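Local coordinates for secretin XcpQ (Pseudomonas aeruginosa, PDB 4E9J), which forms the outer-membrane channel of the type II secretion system, through which folded exoproteins such as elastase leave the cell, at residues A210-D215 and L221-P226. Numbering follows the deposited sequence.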
ATOM      1  N   ALA A 210     -18.442   7.098 -18.090  1.00 33.72           N
ATOM      2  CA  ALA A 210     -17.667   6.221 -17.218  1.00 32.29           C
ATOM      3  C   ALA A 210     -16.380   5.774 -17.933  1.00 34.82           C
ATOM      4  O   ALA A 210     -16.231   6.011 -19.121  1.00 34.19           O
ATOM      5  CB  ALA A 210     -18.498   5.032 -16.787  1.00 32.70           C
ATOM      6  N   GLN A 211     -15.425   5.215 -17.195  1.00 30.26           N
ATOM      7  CA  GLN A 211     -14.112   4.821 -17.738  1.00 29.63           C
ATOM      8  C   GLN A 211     -13.675   3.527 -17.043  1.00 32.33           C
ATOM      9  O   GLN A 211     -14.138   3.286 -15.929  1.00 29.85           O
ATOM     10  CB  GLN A 211     -13.126   5.979 -17.505  1.00 30.51           C
ATOM     11  CG  GLN A 211     -11.635   5.656 -17.692  1.00 41.48           C
ATOM     12  CD  GLN A 211     -10.745   6.845 -17.408  1.00 59.17           C
ATOM     13  OE1 GLN A 211     -11.192   7.986 -17.289  1.00 55.34           O
ATOM     14  NE2 GLN A 211      -9.452   6.609 -17.309  1.00 57.35           N
ATOM     15  N   VAL A 212     -12.849   2.687 -17.719  1.00 29.28           N
ATOM     16  CA  VAL A 212     -12.356   1.383 -17.217  1.00 28.99           C
ATOM     17  C   VAL A 212     -10.863   1.444 -17.100  1.00 29.81           C
ATOM     18  O   VAL A 212     -10.246   1.930 -18.035  1.00 30.82           O
ATOM     19  CB  VAL A 212     -12.667   0.204 -18.205  1.00 35.30           C
ATOM     20  CG1 VAL A 212     -12.289  -1.144 -17.589  1.00 35.77           C
ATOM     21  CG2 VAL A 212     -14.108   0.162 -18.638  1.00 36.49           C
ATOM     22  N   ILE A 213     -10.270   0.871 -16.028  1.00 25.61           N
ATOM     23  CA  ILE A 213      -8.834   0.661 -15.882  1.00 24.81           C
ATOM     24  C   ILE A 213      -8.692  -0.852 -15.630  1.00 29.20           C
ATOM     25  O   ILE A 213      -9.253  -1.379 -14.658  1.00 26.73           O
ATOM     26  CB  ILE A 213      -8.176   1.480 -14.745  1.00 27.69           C
ATOM     27  CG1 ILE A 213      -8.142   2.992 -15.137  1.00 29.63           C
ATOM     28  CG2 ILE A 213      -6.770   0.952 -14.432  1.00 27.42           C
ATOM     29  CD1 ILE A 213      -7.746   3.954 -14.021  1.00 32.39           C
ATOM     30  N   ALA A 214      -7.927  -1.516 -16.506  1.00 25.38           N
ATOM     31  CA  ALA A 214      -7.647  -2.932 -16.379  1.00 24.46           C
ATOM     32  C   ALA A 214      -6.573  -3.123 -15.289  1.00 27.62           C
ATOM     33  O   ALA A 214      -5.646  -2.339 -15.229  1.00 29.03           O
ATOM     34  CB  ALA A 214      -7.147  -3.451 -17.719  1.00 24.55           C
ATOM     35  N   ASP A 215      -6.699  -4.115 -14.418  1.00 26.29           N
ATOM     36  CA  ASP A 215      -5.671  -4.444 -13.421  1.00 25.74           C
ATOM     37  C   ASP A 215      -5.423  -5.916 -13.576  1.00 26.82           C
ATOM     38  O   ASP A 215      -6.056  -6.755 -12.930  1.00 22.44           O
ATOM     39  CB  ASP A 215      -6.100  -4.043 -12.007  1.00 27.23           C
ATOM     40  CG  ASP A 215      -5.113  -4.364 -10.899  1.00 42.14           C
ATOM     41  OD1 ASP A 215      -3.981  -4.789 -11.212  1.00 41.10           O
ATOM     42  OD2 ASP A 215      -5.443  -4.108  -9.721  1.00 46.93           O
ATOM     43  N   LEU A 221     -11.246  -5.241 -12.820  1.00 23.75           N
ATOM     44  CA  LEU A 221     -11.521  -3.974 -13.472  1.00 23.31           C
ATOM     45  C   LEU A 221     -11.759  -2.925 -12.425  1.00 25.79           C
ATOM     46  O   LEU A 221     -12.449  -3.181 -11.435  1.00 22.99           O
ATOM     47  CB  LEU A 221     -12.808  -4.060 -14.312  1.00 23.65           C
ATOM     48  CG  LEU A 221     -12.834  -5.093 -15.415  1.00 28.93           C
ATOM     49  CD1 LEU A 221     -14.199  -5.119 -16.072  1.00 29.19           C
ATOM     50  CD2 LEU A 221     -11.744  -4.834 -16.427  1.00 28.84           C
ATOM     51  N   ILE A 222     -11.269  -1.721 -12.685  1.00 21.09           N
ATOM     52  CA  ILE A 222     -11.526  -0.545 -11.842  1.00 19.90           C
ATOM     53  C   ILE A 222     -12.373   0.374 -12.704  1.00 24.53           C
ATOM     54  O   ILE A 222     -11.946   0.717 -13.794  1.00 23.16           O
ATOM     55  CB  ILE A 222     -10.240   0.111 -11.391  1.00 21.96           C
ATOM     56  CG1 ILE A 222      -9.434  -0.848 -10.508  1.00 21.89           C
ATOM     57  CG2 ILE A 222     -10.529   1.420 -10.660  1.00 20.17           C
ATOM     58  CD1 ILE A 222      -7.944  -0.471 -10.408  1.00 29.63           C
ATOM     59  N   ILE A 223     -13.602   0.658 -12.278  1.00 23.68           N
ATOM     60  CA  ILE A 223     -14.543   1.471 -13.031  1.00 23.65           C
ATOM     61  C   ILE A 223     -14.669   2.841 -12.369  1.00 27.20           C
ATOM     62  O   ILE A 223     -14.961   2.927 -11.175  1.00 24.35           O
ATOM     63  CB  ILE A 223     -15.918   0.777 -13.085  1.00 27.80           C
ATOM     64  CG1 ILE A 223     -15.815  -0.719 -13.496  1.00 29.36           C
ATOM     65  CG2 ILE A 223     -16.903   1.577 -13.997  1.00 29.27           C
ATOM     66  CD1 ILE A 223     -15.061  -0.982 -14.829  1.00 36.34           C
ATOM     67  N   LEU A 224     -14.504   3.906 -13.158  1.00 25.50           N
ATOM     68  CA  LEU A 224     -14.600   5.287 -12.696  1.00 25.68           C
ATOM     69  C   LEU A 224     -15.646   6.010 -13.482  1.00 28.23           C
ATOM     70  O   LEU A 224     -16.076   5.537 -14.533  1.00 25.00           O
ATOM     71  CB  LEU A 224     -13.286   5.979 -12.890  1.00 27.27           C
ATOM     72  CG  LEU A 224     -12.185   5.428 -12.011  1.00 33.27           C
ATOM     73  CD1 LEU A 224     -11.071   4.861 -12.887  1.00 35.25           C
ATOM     74  CD2 LEU A 224     -11.706   6.473 -11.042  1.00 34.32           C
ATOM     75  N   GLY A 225     -16.042   7.157 -12.958  1.00 27.83           N
ATOM     76  CA  GLY A 225     -16.992   8.051 -13.600  1.00 28.96           C
ATOM     77  C   GLY A 225     -17.953   8.697 -12.641  1.00 36.75           C
ATOM     78  O   GLY A 225     -17.917   8.417 -11.441  1.00 37.44           O
ATOM     79  N   PRO A 226     -18.870   9.526 -13.164  1.00 34.66           N
ATOM     80  CA  PRO A 226     -19.917  10.097 -12.304  1.00 34.37           C
ATOM     81  C   PRO A 226     -20.818   8.975 -11.746  1.00 35.34           C
ATOM     82  O   PRO A 226     -20.853   7.864 -12.305  1.00 31.90           O
ATOM     83  CB  PRO A 226     -20.639  11.083 -13.220  1.00 36.63           C
ATOM     84  CG  PRO A 226     -20.333  10.667 -14.575  1.00 40.45           C
ATOM     85  CD  PRO A 226     -19.047   9.927 -14.575  1.00 36.45           C
TER
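In Ile223, CG1 stands anti to the carbonyl carbon (chi1 -48°) and a second turn (chi2 -54°) brings CD1 toward the neighbouring strand, where Val212, with CG1 anti to its backbone N (chi1 -174°), receives it. The two side chains run alongside each other, with Ile223 CD1 3.9 Å from Val212 CG1. That same methyl of Val212 also meets Leu221 CD2 at 3.9 Å, so a single branch serves two neighbours. Beta-branched residues suit these extended backbones; Val212 packs on Leu195 of helix 188-201 and Leu233 of helix 227-240, Ile223 on Leu233 and Leu221 on Leu195. On the other face, Ile213 reaches across diagonally, its CD1 3.6 Å from Leu224 CD1. Ile222 pairs with Ile213, CB to CB at 4.2 Å. Buried Ile222 and Leu224 are fittingly apolar: with Ile213 they touch Leu131 of helix 125-132, probably in the preceding N1 domain, whereas Gln211 is polar where it is exposed. Between the faces, the backbones of Gln211 and Leu224 exchange two hydrogen bonds, as do those of Ile213 and Ile222. Gln211 N donates to Leu224 O at 2.8 Å from above the carbonyl plane, whereas both Ile213–Ile222 bonds lie in plane. Just past the strand, Gly225 has a positive phi, which glycine adopts readily. Near the turn, Asp215 pairs its charge with Arg220 in a salt bridge. Strand 178-182 extends this antiparallel beta hairpin to a three-stranded sheet with both helices on one face, consistent with the KH-like alpha/beta fold of secretin N1 and N2 domains, here probably N2.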